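Local coordinates for protein 3-dehydroshikimate dehydratase (Bacillus anthracis, PDB 3DX5) that converts 3-dehydroshikimate to 3,4-dihydroxybenzoate with loss of water, using one manganese ion per subunit, in the biosynthesis of the siderophore petrobactin, at residues L5-F10 / I32-T37; I128-A133 / V162-L167; S186-R191 / I240-D245. All coordinates share one frame; numbering follows the deposited sequence. Where two conformers were deposited one is given.

In the fold
The three contacts sit at separate places in one TIM barrel of the xylose isomerase-like family. They follow one another along the chain without overlap. Contact 1 joins the barrel strands 2-6 and 31-35 where they end beside the pocket for 3,4-dihydroxybenzoic acid. Contact 2 sets helix 115-134 against the turn that leads into strand 167-172. Contact 3 pairs helices 183-190 and 236-243, both on the outside of the barrel. The centres lie about 23 to 24 Å apart, and none of the contacts touches another. Contacts 2 and 3 come nearest, with about 8 Å between their closest atoms. Contact 1 thus borders the active site, while contacts 2 and 3 lie in the outer layer.

Contact 1 of 3, residues L5-F10 / I32-T37; sequences LCTISF and IELWGT. With DHB (3,4-dihydroxybenzoic acid), chain D.
Leu5 pairs with Ile32, and Cys6 with Glu33, in parallel register. Glu33 N donates to Leu5 O at 2.8 Å, and Thr7 N, just beyond the strand, donates to Glu33 O. A water bridges the next step, accepting from Ile8 N and donating to Glu33 O.

Thr7 continues the link with its side chain. Its OG1 accepts from Trp35 N at 3.0 Å in a nearly straight bond (171°). A chi1 of 72° puts OG1 toward Trp35 N and leaves CG2 toward Ile32 and Leu34. OG1 also hydrogen-bonds His38 ND1. CG2 packs on Ile32 CG2 at 3.6 Å and on Leu34 CD1.

Strand 2-6, helix 17-26 and strand 31-35 form a beta-alpha-beta unit, the repeating element of a TIM barrel. Leu5 and Ile32 share the face turned to helix 17-26. Cys6 and Glu33 share the other face, on the inside of the barrel. There Cys6 SG approaches Glu33 OE1 to 3.8 Å. The Glu33 carboxylate is buried and held by several partners: OE1 bonds Ser251 OG, and OE2 bonds Ser68 OG and NE2 of His198, a manganese ligand. Glu33 is therefore a second-shell residue that probably helps to orient that histidine.

Ile8 crosses the Trp35 ring at about a right angle. CG1 lies over the ring centre, and CD1 makes a CH-pi contact 3.8 Å from the centroid of the five-membered ring. Thr37 CG2 covers the opposite face, nearer the rim. Trp35 NE1 bonds the hydroxyl of Tyr70, a substrate-binding residue. Ile8 CD1 also touches O1 of the bound 3,4-dihydroxybenzoic acid at 3.5 Å.

Contact 2 of 3, residues I128-A133 / V162-L167; sequences ICELFA and VDHPNL
The His164 ring lies between Cys129 CB on one face and its neighbour Pro165 CD on the other, both offset toward the rim. The Cys129 CB contact is a CH-pi interaction, 3.7 Å from the ring centroid. Glu130 and Ala133 CB meet the ring at its edge. Glu130 has two conformers. In the one described, His164 NE2 donates to Glu130 OE1 at 2.8 Å, almost in the ring plane, and reaches the anti lone pair of that oxygen. The carboxylate is turned 50° from the ring. On the other nitrogen, ND1 accepts from Asn166 N at 3.0 Å. This bond, with Glu130 in this conformer on NE2, would hold the ring's rotation.

Beside it, the Asn166 amide packs on Ala133, with OD1 3.3 Å from CB. Its ND2 bonds Met137 O. Cys129 SG rests on Leu167 CB at 3.7 Å.

His164 to Leu167 form a type I turn between helix 152-162 and strand 167-172. The contact lays this turn on helix 115-134. Asn166 also touches strand 138-142 at Tyr138, and Leu167 packs on Leu141 of that strand and on Ile125 of helix 115-134.

Contact 3 of 3, residues S186-R191 / I240-D245; sequences SFQQLR and IQEVRD
Two helices on the outside of the TIM barrel, 183-190 and 236-243, meet here through a few side chains near their C-terminal ends. Phe187 and Val243 form the buried part. Val243 CG1 lies over one face of the Phe187 ring, offset toward the rim, in a CH-pi contact 3.9 Å from the centroid. Its nearest ring atom is CD1, at 3.7 Å. With CG anti to the backbone N (chi1 162°), the Phe187 ring continues toward the second helix. Both residues also pack on Tyr197 of strand 194-202 and on Phe173, which ties the pair of helices to the barrel beneath.

Glu242 and Gln188 form the outer part of the contact. The Glu242 chain bends at chi2 (-64°), and OE1 comes within 3.8 Å of Phe187 CD2, with the carboxylate and ring planes steeply inclined to each other. Gln188 extends beyond CG and crosses Glu242 at about a right angle. Arg191 NH1 is 6.0 Å from Glu242 OE1, too far for a salt bridge, though the opposite charges may attract weakly. A water near both Glu242 OE1 and Gln188 NE2 makes at best a doubtful bridge.

Gln188 NE2 donates directly to Glu242 OE1 at 3.2 Å, approaching from above the carboxylate plane, 54° out of it.

Contact 1 of 3, residues L5-F10 / I32-T37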
loop_
_atom_site.group_PDB
_atom_site.type_symbol
_atom_site.label_atom_id
_atom_site.label_comp_id
_atom_site.label_asym_id
_atom_site.label_seq_id
_atom_site.Cartn_x
_atom_site.Cartn_y
_atom_site.Cartn_z
ATOM N N LEU A 5 -10.098 11.830 -10.311
ATOM C CA LEU A 5 -8.853 11.522 -9.669
ATOM C C LEU A 5 -9.090 10.239 -8.826
ATOM O O LEU A 5 -10.141 10.118 -8.214
ATOM C CB LEU A 5 -8.587 12.740 -8.771
ATOM C CG LEU A 5 -7.464 12.749 -7.792
ATOM C CD1 LEU A 5 -7.133 14.171 -7.459
ATOM C CD2 LEU A 5 -7.925 11.996 -6.541
ATOM N N CYS A 6 -8.141 9.310 -8.760
ATOM C CA CYS A 6 -8.265 8.141 -7.872
ATOM C C CYS A 6 -7.442 8.355 -6.632
ATOM O O CYS A 6 -6.244 8.613 -6.741
ATOM C CB CYS A 6 -7.624 6.903 -8.468
ATOM S SG CYS A 6 -8.041 6.623 -10.089
ATOM N N THR A 7 -8.041 8.173 -5.468
ATOM C CA THR A 7 -7.261 8.254 -4.213
ATOM C C THR A 7 -6.194 7.145 -4.083
ATOM O O THR A 7 -5.227 7.336 -3.372
ATOM C CB THR A 7 -8.167 8.311 -2.969
ATOM O OG1 THR A 7 -8.764 7.032 -2.743
ATOM C CG2 THR A 7 -9.276 9.385 -3.166
ATOM N N ILE A 8 -6.347 6.023 -4.810
ATOM C CA ILE A 8 -5.272 5.022 -4.861
ATOM C C ILE A 8 -3.916 5.609 -5.361
ATOM O O ILE A 8 -2.868 5.112 -4.995
ATOM C CB ILE A 8 -5.673 3.773 -5.704
ATOM C CG1 ILE A 8 -4.768 2.561 -5.378
ATOM C CG2 ILE A 8 -5.775 4.099 -7.228
ATOM C CD1 ILE A 8 -5.297 1.170 -6.010
ATOM N N SER A 9 -3.948 6.690 -6.157
ATOM C CA SER A 9 -2.707 7.342 -6.616
ATOM C C SER A 9 -1.889 7.873 -5.450
ATOM O O SER A 9 -0.688 8.148 -5.596
ATOM C CB SER A 9 -3.022 8.498 -7.626
ATOM O OG SER A 9 -3.673 7.953 -8.774
ATOM N N PHE A 10 -2.548 8.049 -4.297
ATOM C CA PHE A 10 -1.903 8.653 -3.106
ATOM C C PHE A 10 -1.616 7.616 -2.013
ATOM O O PHE A 10 -1.363 7.991 -0.867
ATOM C CB PHE A 10 -2.819 9.768 -2.560
ATOM C CG PHE A 10 -3.001 10.888 -3.527
ATOM C CD1 PHE A 10 -2.099 11.965 -3.530
ATOM C CD2 PHE A 10 -4.024 10.846 -4.483
ATOM C CE1 PHE A 10 -2.217 13.002 -4.468
ATOM C CE2 PHE A 10 -4.148 11.866 -5.440
ATOM C CZ PHE A 10 -3.245 12.944 -5.432
ATOM N N ILE A 32 -14.095 12.191 -7.836
ATOM C CA ILE A 32 -13.058 11.450 -7.104
ATOM C C ILE A 32 -13.497 9.983 -7.055
ATOM O O ILE A 32 -14.627 9.682 -6.661
ATOM C CB ILE A 32 -12.854 12.030 -5.689
ATOM C CG1 ILE A 32 -12.228 13.434 -5.806
ATOM C CG2 ILE A 32 -11.973 11.077 -4.835
ATOM C CD1 ILE A 32 -12.323 14.230 -4.493
ATOM N N GLU A 33 -12.606 9.087 -7.461
ATOM C CA GLU A 33 -12.849 7.658 -7.358
ATOM C C GLU A 33 -12.127 7.252 -6.087
ATOM O O GLU A 33 -10.863 7.328 -5.977
ATOM C CB GLU A 33 -12.303 6.915 -8.602
ATOM C CG GLU A 33 -12.217 5.368 -8.410
ATOM C CD GLU A 33 -11.643 4.645 -9.640
ATOM O OE1 GLU A 33 -11.569 5.258 -10.743
ATOM O OE2 GLU A 33 -11.245 3.453 -9.514
ATOM N N LEU A 34 -12.924 6.844 -5.103
ATOM C CA LEU A 34 -12.425 6.656 -3.759
ATOM C C LEU A 34 -12.076 5.195 -3.555
ATOM O O LEU A 34 -12.961 4.328 -3.683
ATOM C CB LEU A 34 -13.499 7.073 -2.748
ATOM C CG LEU A 34 -13.137 7.195 -1.277
ATOM C CD1 LEU A 34 -11.931 8.021 -0.982
ATOM C CD2 LEU A 34 -14.375 7.836 -0.618
ATOM N N TRP A 35 -10.823 4.920 -3.194
ATOM C CA TRP A 35 -10.394 3.551 -2.885
ATOM C C TRP A 35 -11.180 3.054 -1.650
ATOM O O TRP A 35 -11.384 3.824 -0.701
ATOM C CB TRP A 35 -8.909 3.617 -2.552
ATOM C CG TRP A 35 -8.123 2.350 -2.721
ATOM C CD1 TRP A 35 -8.454 1.220 -3.464
ATOM C CD2 TRP A 35 -6.822 2.103 -2.163
ATOM N NE1 TRP A 35 -7.418 0.290 -3.377
ATOM C CE2 TRP A 35 -6.417 0.812 -2.585
ATOM C CE3 TRP A 35 -5.956 2.864 -1.348
ATOM C CZ2 TRP A 35 -5.176 0.257 -2.205
ATOM C CZ3 TRP A 35 -4.727 2.310 -0.967
ATOM C CH2 TRP A 35 -4.355 1.020 -1.397
ATOM N N GLY A 36 -11.643 1.803 -1.675
ATOM C CA GLY A 36 -12.511 1.276 -0.644
ATOM C C GLY A 36 -11.922 1.370 0.752
ATOM O O GLY A 36 -12.636 1.731 1.710
ATOM N N THR A 37 -10.615 1.090 0.896
ATOM C CA THR A 37 -10.010 1.173 2.226
ATOM C C THR A 37 -9.970 2.612 2.761
ATOM O O THR A 37 -10.114 2.841 3.980
ATOM C CB THR A 37 -8.584 0.534 2.273
ATOM O OG1 THR A 37 -8.156 0.532 3.630
ATOM C CG2 THR A 37 -7.558 1.361 1.405
HETATM C C1 DHB D . -5.356 -1.883 -9.516
HETATM C C2 DHB D . -5.896 -1.407 -10.707
HETATM C C3 DHB D . -5.179 -1.514 -11.902
HETATM O O3 DHB D . -5.644 -1.075 -13.114
HETATM C C4 DHB D . -3.866 -2.164 -11.872
HETATM O O4 DHB D . -3.206 -2.257 -13.048
HETATM C C5 DHB D . -3.349 -2.663 -10.679
HETATM C C6 DHB D . -4.107 -2.509 -9.504
HETATM C C DHB D . -6.156 -1.729 -8.232
HETATM O O1 DHB D . -5.775 -2.158 -7.138
HETATM O O2 DHB D . -7.318 -1.081 -8.262
HETATM O O HOH W 1 -8.865 5.035 -6.054
#

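Contact 2 of 3, residues I128-A133 / V162-L167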
loop_
_atom_site.group_PDB
_atom_site.type_symbol
_atom_site.label_atom_id
_atom_site.label_comp_id
_atom_site.label_asym_id
_atom_site.label_seq_id
_atom_site.Cartn_x
_atom_site.Cartn_y
_atom_site.Cartn_z
ATOM N N ILE A 128 -23.933 -11.213 -5.959
ATOM C CA ILE A 128 -23.467 -9.885 -5.559
ATOM C C ILE A 128 -24.242 -8.782 -6.285
ATOM O O ILE A 128 -24.588 -7.783 -5.672
ATOM C CB ILE A 128 -21.958 -9.774 -5.740
ATOM C CG1 ILE A 128 -21.285 -10.477 -4.542
ATOM C CG2 ILE A 128 -21.508 -8.314 -5.828
ATOM C CD1 ILE A 128 -19.878 -10.899 -4.852
ATOM N N CYS A 129 -24.525 -8.982 -7.572
ATOM C CA CYS A 129 -25.373 -8.064 -8.319
ATOM C C CYS A 129 -26.762 -7.929 -7.692
ATOM O O CYS A 129 -27.288 -6.807 -7.582
ATOM C CB CYS A 129 -25.504 -8.516 -9.777
ATOM S SG CYS A 129 -24.000 -8.195 -10.693
ATOM N N GLU A 130 -27.357 -9.045 -7.280
ATOM C CA GLU A 130 -28.689 -8.999 -6.682
ATOM C C GLU A 130 -28.702 -8.302 -5.317
ATOM O O GLU A 130 -29.670 -7.621 -4.974
ATOM C CB GLU A 130 -29.327 -10.393 -6.619
ATOM C CG GLU A 130 -30.225 -10.680 -7.812
ATOM C CD GLU A 130 -31.511 -9.857 -7.790
ATOM O OE1 GLU A 130 -31.676 -8.926 -8.621
ATOM O OE2 GLU A 130 -32.357 -10.144 -6.921
ATOM N N LEU A 131 -27.627 -8.459 -4.547
ATOM C CA LEU A 131 -27.469 -7.698 -3.300
ATOM C C LEU A 131 -27.422 -6.167 -3.579
ATOM O O LEU A 131 -28.214 -5.387 -3.014
ATOM C CB LEU A 131 -26.202 -8.150 -2.567
ATOM C CG LEU A 131 -25.977 -7.653 -1.135
ATOM C CD1 LEU A 131 -25.070 -8.599 -0.372
ATOM C CD2 LEU A 131 -25.344 -6.253 -1.139
ATOM N N PHE A 132 -26.501 -5.741 -4.441
ATOM C CA PHE A 132 -26.363 -4.321 -4.755
ATOM C C PHE A 132 -27.580 -3.743 -5.491
ATOM O O PHE A 132 -27.903 -2.559 -5.305
ATOM C CB PHE A 132 -25.057 -4.021 -5.517
ATOM C CG PHE A 132 -23.838 -4.051 -4.634
ATOM C CD1 PHE A 132 -23.670 -3.103 -3.621
ATOM C CD2 PHE A 132 -22.898 -5.081 -4.756
ATOM C CE1 PHE A 132 -22.538 -3.137 -2.795
ATOM C CE2 PHE A 132 -21.749 -5.142 -3.928
ATOM C CZ PHE A 132 -21.568 -4.176 -2.956
ATOM N N ALA A 133 -28.274 -4.561 -6.293
ATOM C CA ALA A 133 -29.496 -4.075 -6.962
ATOM C C ALA A 133 -30.574 -3.605 -5.948
ATOM O O ALA A 133 -31.389 -2.747 -6.270
ATOM C CB ALA A 133 -30.097 -5.147 -7.925
ATOM N N VAL A 162 -23.679 -14.057 -16.771
ATOM C CA VAL A 162 -24.301 -13.548 -15.540
ATOM C C VAL A 162 -25.726 -13.044 -15.847
ATOM O O VAL A 162 -26.691 -13.359 -15.112
ATOM C CB VAL A 162 -23.464 -12.422 -14.874
ATOM C CG1 VAL A 162 -24.237 -11.770 -13.714
ATOM C CG2 VAL A 162 -22.097 -12.957 -14.363
ATOM N N ASP A 163 -25.843 -12.259 -16.922
ATOM C CA ASP A 163 -27.122 -11.804 -17.433
ATOM C C ASP A 163 -27.931 -11.113 -16.325
ATOM O O ASP A 163 -29.059 -11.497 -16.035
ATOM C CB ASP A 163 -27.879 -13.002 -18.051
ATOM C CG ASP A 163 -29.058 -12.573 -18.897
ATOM O OD1 ASP A 163 -29.148 -11.378 -19.257
ATOM O OD2 ASP A 163 -29.911 -13.429 -19.192
ATOM N N HIS A 164 -27.343 -10.110 -15.685
ATOM C CA HIS A 164 -28.041 -9.361 -14.643
ATOM C C HIS A 164 -27.939 -7.864 -14.989
ATOM O O HIS A 164 -26.873 -7.437 -15.389
ATOM C CB HIS A 164 -27.404 -9.614 -13.264
ATOM C CG HIS A 164 -28.226 -9.089 -12.128
ATOM N ND1 HIS A 164 -28.273 -7.751 -11.800
ATOM C CD2 HIS A 164 -29.058 -9.723 -11.258
ATOM C CE1 HIS A 164 -29.083 -7.578 -10.767
ATOM N NE2 HIS A 164 -29.573 -8.760 -10.417
ATOM N N PRO A 165 -29.042 -7.081 -14.821
ATOM C CA PRO A 165 -29.051 -5.657 -15.174
ATOM C C PRO A 165 -28.110 -4.764 -14.359
ATOM O O PRO A 165 -27.811 -3.657 -14.798
ATOM C CB PRO A 165 -30.520 -5.238 -14.984
ATOM C CG PRO A 165 -31.128 -6.286 -14.129
ATOM C CD PRO A 165 -30.411 -7.564 -14.503
ATOM N N ASN A 166 -27.608 -5.229 -13.213
ATOM C CA ASN A 166 -26.721 -4.348 -12.430
ATOM C C ASN A 166 -25.235 -4.640 -12.602
ATOM O O ASN A 166 -24.400 -4.042 -11.921
ATOM C CB ASN A 166 -27.090 -4.340 -10.946
ATOM C CG ASN A 166 -28.455 -3.772 -10.705
ATOM O OD1 ASN A 166 -29.457 -4.383 -11.090
ATOM N ND2 ASN A 166 -28.519 -2.590 -10.102
ATOM N N LEU A 167 -24.898 -5.589 -13.479
ATOM C CA LEU A 167 -23.481 -5.883 -13.754
ATOM C C LEU A 167 -23.034 -4.960 -14.872
ATOM O O LEU A 167 -23.633 -4.942 -15.972
ATOM C CB LEU A 167 -23.299 -7.329 -14.209
ATOM C CG LEU A 167 -21.823 -7.674 -14.406
ATOM C CD1 LEU A 167 -21.124 -7.551 -13.033
ATOM C CD2 LEU A 167 -21.748 -9.095 -14.962
#

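Contact 3 of 3, residues S186-R191 / I240-D245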
loop_
_atom_site.group_PDB
_atom_site.type_symbol
_atom_site.label_atom_id
_atom_site.label_comp_id
_atom_site.label_asym_id
_atom_site.label_seq_id
_atom_site.Cartn_x
_atom_site.Cartn_y
_atom_site.Cartn_z
ATOM N N SER A 186 -13.036 -2.244 -28.655
ATOM C CA SER A 186 -13.480 -2.756 -27.350
ATOM C C SER A 186 -14.508 -1.830 -26.705
ATOM O O SER A 186 -15.491 -2.290 -26.122
ATOM C CB SER A 186 -12.297 -2.956 -26.401
ATOM O OG SER A 186 -11.248 -3.646 -27.046
ATOM N N PHE A 187 -14.302 -0.521 -26.836
ATOM C CA PHE A 187 -15.283 0.430 -26.359
ATOM C C PHE A 187 -16.623 0.191 -27.070
ATOM O O PHE A 187 -17.680 0.166 -26.413
ATOM C CB PHE A 187 -14.830 1.875 -26.558
ATOM C CG PHE A 187 -15.951 2.848 -26.480
ATOM C CD1 PHE A 187 -16.521 3.165 -25.248
ATOM C CD2 PHE A 187 -16.498 3.394 -27.637
ATOM C CE1 PHE A 187 -17.591 4.038 -25.161
ATOM C CE2 PHE A 187 -17.583 4.267 -27.568
ATOM C CZ PHE A 187 -18.125 4.596 -26.335
ATOM N N GLN A 188 -16.583 -0.006 -28.394
ATOM C CA GLN A 188 -17.810 -0.078 -29.167
ATOM C C GLN A 188 -18.564 -1.353 -28.802
ATOM O O GLN A 188 -19.804 -1.333 -28.688
ATOM C CB GLN A 188 -17.578 0.009 -30.693
ATOM C CG GLN A 188 -17.161 1.427 -31.152
ATOM C CD GLN A 188 -16.617 1.480 -32.570
ATOM O OE1 GLN A 188 -16.434 0.453 -33.228
ATOM N NE2 GLN A 188 -16.347 2.690 -33.047
ATOM N N GLN A 189 -17.822 -2.434 -28.571
ATOM C CA GLN A 189 -18.439 -3.710 -28.249
ATOM C C GLN A 189 -18.939 -3.748 -26.837
ATOM O O GLN A 189 -19.955 -4.376 -26.585
ATOM C CB GLN A 189 -17.486 -4.886 -28.501
ATOM C CG GLN A 189 -17.312 -5.173 -29.996
ATOM C CD GLN A 189 -16.446 -6.383 -30.238
ATOM O OE1 GLN A 189 -16.787 -7.488 -29.832
ATOM N NE2 GLN A 189 -15.319 -6.186 -30.927
ATOM N N LEU A 190 -18.239 -3.088 -25.918
ATOM C CA LEU A 190 -18.628 -3.097 -24.499
ATOM C C LEU A 190 -19.561 -1.955 -24.082
ATOM O O LEU A 190 -20.060 -1.958 -22.947
ATOM C CB LEU A 190 -17.398 -3.111 -23.577
ATOM C CG LEU A 190 -16.592 -4.426 -23.558
ATOM C CD1 LEU A 190 -15.210 -4.154 -22.984
ATOM C CD2 LEU A 190 -17.356 -5.494 -22.756
ATOM N N ARG A 191 -19.793 -1.006 -25.000
ATOM C CA ARG A 191 -20.612 0.167 -24.714
ATOM C C ARG A 191 -21.908 -0.027 -23.880
ATOM O O ARG A 191 -22.149 0.761 -22.962
ATOM C CB ARG A 191 -20.926 0.992 -25.977
ATOM C CG ARG A 191 -21.307 2.451 -25.581
ATOM C CD ARG A 191 -21.522 3.362 -26.784
ATOM N NE ARG A 191 -21.925 4.702 -26.344
ATOM C CZ ARG A 191 -21.849 5.802 -27.092
ATOM N NH1 ARG A 191 -21.380 5.747 -28.341
ATOM N NH2 ARG A 191 -22.259 6.961 -26.587
ATOM N N ILE A 240 -10.094 9.137 -26.569
ATOM C CA ILE A 240 -10.878 10.262 -26.063
ATOM C C ILE A 240 -11.875 10.773 -27.108
ATOM O O ILE A 240 -12.990 11.190 -26.748
ATOM C CB ILE A 240 -9.958 11.382 -25.487
ATOM C CG1 ILE A 240 -9.240 10.813 -24.250
ATOM C CG2 ILE A 240 -10.745 12.679 -25.196
ATOM C CD1 ILE A 240 -8.039 11.662 -23.730
ATOM N N GLN A 241 -11.496 10.732 -28.391
ATOM C CA GLN A 241 -12.429 11.139 -29.480
ATOM C C GLN A 241 -13.697 10.310 -29.473
ATOM O O GLN A 241 -14.767 10.849 -29.713
ATOM C CB GLN A 241 -11.798 11.000 -30.851
ATOM C CG GLN A 241 -10.861 12.092 -31.215
ATOM C CD GLN A 241 -10.314 11.903 -32.620
ATOM O OE1 GLN A 241 -11.032 12.101 -33.605
ATOM N NE2 GLN A 241 -9.042 11.504 -32.722
ATOM N N GLU A 242 -13.573 9.008 -29.185
ATOM C CA GLU A 242 -14.726 8.099 -29.043
ATOM C C GLU A 242 -15.529 8.281 -27.777
ATOM O O GLU A 242 -16.748 8.255 -27.826
ATOM C CB GLU A 242 -14.264 6.645 -28.971
ATOM C CG GLU A 242 -13.882 6.036 -30.226
ATOM C CD GLU A 242 -15.031 5.920 -31.205
ATOM O OE1 GLU A 242 -16.002 5.144 -30.952
ATOM O OE2 GLU A 242 -14.922 6.606 -32.238
ATOM N N VAL A 243 -14.857 8.410 -26.631
ATOM C CA VAL A 243 -15.575 8.382 -25.381
ATOM C C VAL A 243 -15.998 9.765 -24.873
ATOM O O VAL A 243 -16.808 9.868 -23.946
ATOM C CB VAL A 243 -14.819 7.568 -24.291
ATOM C CG1 VAL A 243 -14.398 6.180 -24.868
ATOM C CG2 VAL A 243 -13.621 8.339 -23.765
ATOM N N ARG A 244 -15.507 10.817 -25.505
ATOM C CA ARG A 244 -15.753 12.172 -24.978
ATOM C C ARG A 244 -17.191 12.624 -24.926
ATOM O O ARG A 244 -17.479 13.553 -24.191
ATOM C CB ARG A 244 -14.895 13.259 -25.648
ATOM C CG ARG A 244 -15.320 13.702 -27.016
ATOM C CD ARG A 244 -14.168 14.480 -27.569
ATOM N NE ARG A 244 -14.456 15.317 -28.733
ATOM C CZ ARG A 244 -14.825 14.887 -29.944
ATOM N NH1 ARG A 244 -15.024 13.595 -30.198
ATOM N NH2 ARG A 244 -15.030 15.769 -30.909
ATOM N N ASP A 245 -18.081 11.989 -25.684
ATOM C CA ASP A 245 -19.512 12.312 -25.620
ATOM C C ASP A 245 -20.323 11.145 -25.051
ATOM O O ASP A 245 -21.442 10.871 -25.499
ATOM C CB ASP A 245 -20.071 12.661 -27.007
ATOM C CG ASP A 245 -19.438 13.890 -27.596
ATOM O OD1 ASP A 245 -19.801 15.011 -27.169
ATOM O OD2 ASP A 245 -18.589 13.740 -28.503
HETATM O O HOH W 2 -18.402 4.860 -31.521
#